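Local coordinates for protein meta cleavage compound hydrolase (Janthinobacterium, PDB 1J1I) that hydrolyses a carbon-carbon bond in the ring-opened meta-cleavage product formed during bacterial carbazole degradation, a serine hydrolase step that yields anthranilate, at residues H261-M264 with D270-N273; L41-G44 with E50-G53. One frame throughout, in Å; residues are numbered along the deposited sequence.

Contact 1. Residues H261-M264 with D270-N273; sequences HWAM and DFAN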
# COMPACT_ATOMS: atom_id res chain seq x y z
N HIS A 261 12.27 -8.99 6.31
CA HIS A 261 11.53 -8.84 7.55
C HIS A 261 11.58 -7.45 8.20
O HIS A 261 10.79 -7.17 9.10
CB HIS A 261 12.03 -9.91 8.54
CG HIS A 261 11.16 -10.09 9.75
ND1 HIS A 261 9.81 -10.36 9.66
CD2 HIS A 261 11.46 -10.10 11.07
CE1 HIS A 261 9.31 -10.52 10.88
NE2 HIS A 261 10.30 -10.37 11.75
N TRP A 262 12.50 -6.60 7.75
CA TRP A 262 12.65 -5.25 8.31
C TRP A 262 12.47 -4.11 7.31
O TRP A 262 13.42 -3.40 6.98
CB TRP A 262 14.03 -5.09 8.97
CG TRP A 262 14.33 -6.05 10.09
CD1 TRP A 262 13.42 -6.69 10.88
CD2 TRP A 262 15.62 -6.42 10.58
NE1 TRP A 262 14.07 -7.44 11.84
CE2 TRP A 262 15.42 -7.29 11.67
CE3 TRP A 262 16.93 -6.10 10.19
CZ2 TRP A 262 16.49 -7.84 12.39
CZ3 TRP A 262 17.99 -6.65 10.91
CH2 TRP A 262 17.76 -7.51 12.00
N ALA A 263 11.24 -3.92 6.83
CA ALA A 263 10.97 -2.87 5.85
C ALA A 263 11.49 -1.49 6.27
O ALA A 263 12.06 -0.76 5.46
CB ALA A 263 9.47 -2.80 5.56
N MET A 264 11.30 -1.12 7.54
CA MET A 264 11.74 0.19 8.02
C MET A 264 13.25 0.40 7.96
O MET A 264 13.73 1.54 7.95
CB MET A 264 11.27 0.43 9.46
CG MET A 264 12.06 -0.33 10.51
SD MET A 264 11.91 -2.12 10.38
CE MET A 264 12.93 -2.63 11.73
N ASP A 270 10.73 4.50 1.74
CA ASP A 270 9.53 3.85 1.26
C ASP A 270 8.57 3.62 2.43
O ASP A 270 7.41 4.01 2.38
CB ASP A 270 9.88 2.52 0.59
CG ASP A 270 8.68 1.84 -0.06
OD1 ASP A 270 8.87 0.81 -0.73
OD2 ASP A 270 7.56 2.35 0.11
N PHE A 271 9.07 3.01 3.49
CA PHE A 271 8.24 2.74 4.66
C PHE A 271 7.67 3.99 5.31
O PHE A 271 6.49 4.04 5.65
CB PHE A 271 9.01 1.95 5.71
CG PHE A 271 8.23 1.75 6.97
CD1 PHE A 271 7.31 0.70 7.07
CD2 PHE A 271 8.35 2.64 8.03
CE1 PHE A 271 6.51 0.57 8.21
CE2 PHE A 271 7.55 2.51 9.16
CZ PHE A 271 6.63 1.47 9.25
N ALA A 272 8.53 4.99 5.52
CA ALA A 272 8.12 6.24 6.16
C ALA A 272 7.03 6.95 5.38
O ALA A 272 6.08 7.47 5.96
CB ALA A 272 9.33 7.16 6.32
N ASN A 273 7.18 6.99 4.06
CA ASN A 273 6.20 7.65 3.21
C ASN A 273 4.87 6.91 3.20
O ASN A 273 3.82 7.54 3.22
CB ASN A 273 6.75 7.77 1.78
CG ASN A 273 7.53 9.05 1.57
OD1 ASN A 273 8.36 9.43 2.39
ND2 ASN A 273 7.26 9.73 0.46

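Contact 2. Residues L41-G44 with E50-G53; sequences LIHG and ESEG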
# COMPACT_ATOMS: atom_id res chain seq x y z
N LEU A 41 6.59 4.35 17.88
CA LEU A 41 7.25 3.32 17.09
C LEU A 41 7.74 2.24 18.05
O LEU A 41 8.38 2.55 19.06
CB LEU A 41 8.43 3.93 16.31
CG LEU A 41 8.13 5.20 15.49
CD1 LEU A 41 9.40 5.68 14.79
CD2 LEU A 41 7.03 4.91 14.46
N ILE A 42 7.44 0.98 17.74
CA ILE A 42 7.84 -0.15 18.58
C ILE A 42 8.74 -1.09 17.79
O ILE A 42 8.31 -1.70 16.81
CB ILE A 42 6.62 -0.96 19.09
CG1 ILE A 42 5.53 -0.01 19.60
CG2 ILE A 42 7.05 -1.86 20.24
CD1 ILE A 42 5.96 0.86 20.75
N HIS A 43 9.99 -1.21 18.24
CA HIS A 43 10.99 -2.06 17.60
C HIS A 43 10.64 -3.56 17.64
O HIS A 43 9.76 -3.98 18.39
CB HIS A 43 12.35 -1.83 18.26
CG HIS A 43 12.39 -2.20 19.71
ND1 HIS A 43 12.58 -3.50 20.14
CD2 HIS A 43 12.21 -1.47 20.83
CE1 HIS A 43 12.51 -3.55 21.45
NE2 HIS A 43 12.28 -2.33 21.90
N GLY A 44 11.36 -4.35 16.85
CA GLY A 44 11.11 -5.78 16.83
C GLY A 44 11.88 -6.52 17.90
O GLY A 44 12.60 -5.92 18.70
N GLU A 50 16.44 -2.50 19.55
CA GLU A 50 15.96 -1.35 20.30
C GLU A 50 15.60 -0.21 19.35
O GLU A 50 15.79 -0.31 18.14
CB GLU A 50 16.98 -0.92 21.37
CG GLU A 50 18.42 -0.76 20.88
CD GLU A 50 18.61 0.46 20.00
OE1 GLU A 50 18.38 1.59 20.49
OE2 GLU A 50 18.98 0.29 18.82
N SER A 51 15.08 0.88 19.91
CA SER A 51 14.61 2.02 19.14
C SER A 51 15.54 2.72 18.15
O SER A 51 15.13 3.02 17.03
CB SER A 51 14.02 3.06 20.09
OG SER A 51 12.94 2.50 20.82
N GLU A 52 16.78 2.99 18.55
CA GLU A 52 17.69 3.70 17.65
C GLU A 52 18.03 2.88 16.41
O GLU A 52 17.89 3.37 15.28
CB GLU A 52 18.97 4.08 18.41
CG GLU A 52 19.93 4.97 17.64
CD GLU A 52 20.94 5.63 18.56
OE1 GLU A 52 21.59 4.92 19.36
OE2 GLU A 52 21.10 6.87 18.48
N GLY A 53 18.44 1.63 16.60
CA GLY A 53 18.79 0.78 15.48
C GLY A 53 17.62 0.48 14.55
O GLY A 53 17.80 0.33 13.34
O HOH W 1 11.00 1.52 19.07

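Contact 1. Residues H261-M264 with D270-N273
The phenyl ring of Phe271 takes the CB methylene of Met264 over one face, while the methyl of Ala263 approaches it obliquely. This is the C-terminal corner of an alpha/beta-hydrolase fold, where the loop carrying the probable catalytic histidine, His261, runs into the short helix 263-266 and the chain turns at once into the last helix, 268-281. The chief interaction is a CH-pi contact: Met264 CB stands 4.2 Å from the centroid of the Phe271 ring, 22° off its normal. It is displaced toward the rim, so that the closest ring atom is Phe271 CD2, at 3.9 Å from Met264 CB. Ala263 adds a looser apolar touch through its CB, 4.4 Å from Phe271 CD1. Phe271 CG lies anti to the backbone N (chi1 175°), which extends the ring from its helix against the start of the shorter one. Beyond CB the Met264 chain departs from the phenyl ring, and its side chain reaches Asn54 and Trp55 of helix 51-55. Met137 of strand 131-137 touches Ala263, Met264 and Phe271 alike, closing the packing on the sheet side. A leucine in place of Phe271 has no flat face to offer Met264 CB and would probably open a gap between the two helices. The catalytic role of His261, with Ser114 and Asp233, is inferred from a nearly identical protein, and in agreement with a triad its ND1 is hydrogen-bonded to Asp233 OD2. The packing begins only two residues after this histidine, and the closest pair of CA atoms, those of Met264 and Phe271, is 5.5 Å apart. At the base of the aromatic side chain, Phe271 CB rests 4.1 Å from Ala263 O.

Contact 2. Residues L41-G44 with E50-G53
His43 and Glu50 meet by packing, the imidazole of the first lying against the backbone of the second where a strand-to-helix connection of the alpha/beta-hydrolase fold doubles back. Glu50 CA sits over one face of the ring, 3.8 Å from its centroid and 15° off the normal, a CH-pi contact. The imidazole swings into place because His43 CG is held between the backbone N and the carbonyl carbon (chi1 63°). Alongside, Ser51 OG comes within 4.0 Å of His43 CD2.

Hydrogen bonds then fix the ring's rotation. His43 ND1 gives its N-H to Gly44 O at 2.8 Å, nearly in the imidazole plane and close to straight at 163°, while NE2 is bonded to the backbone N of Met73. With both nitrogens engaged, the ring has little freedom to flip.

Water supplies the polar link across the contact. One molecule donates to Leu41 O and to Ser51 OG, and accepts a weak bond from His43 N, tying the strand end to the first turn of the helix. Ser51 OG is also bonded to Asp72 OD1.

Capping is the work of Glu50, the N-cap of helix 51-55, whose side chain curls back on its own helix. Glu52 N meets Glu50 OE1 at 2.9 Å from above the carboxylate plane, and Gly53 N reaches the syn side of Glu50 OE2. The negative carboxylate probably suits the positive end of the helix dipole, and OE1 has a further partner in the salt bridge to Arg29.

Around this core, strand 38-42 lies between strands 67-71 and 108-113 and is bonded to both, Trp55 of helix 51-55 packs on Leu41 and His43, and Tyr188 of helix 179-190 touches Glu50.

In the fold
Both contacts are buried, and both join short pieces of chain close in sequence, yet they differ in chemistry. Contact 1 packs apolar side chains and joins two successive helices near the C-terminus, with the second subunit meeting helix 268-281 at Asp270 and Asn273. Contact 2 lies nearer the centre of the chain, couples a central strand to a helix, and adds a bridging water and a charged cap to its ring packing. They do not touch, their nearest atoms being about 6 Å apart, but helix 51-55 belongs to contact 2 and also packs on contact 1 through Trp55. Met264 and His43 each lie about 7 Å, side chain to side chain, from Ser114, the probable nucleophile.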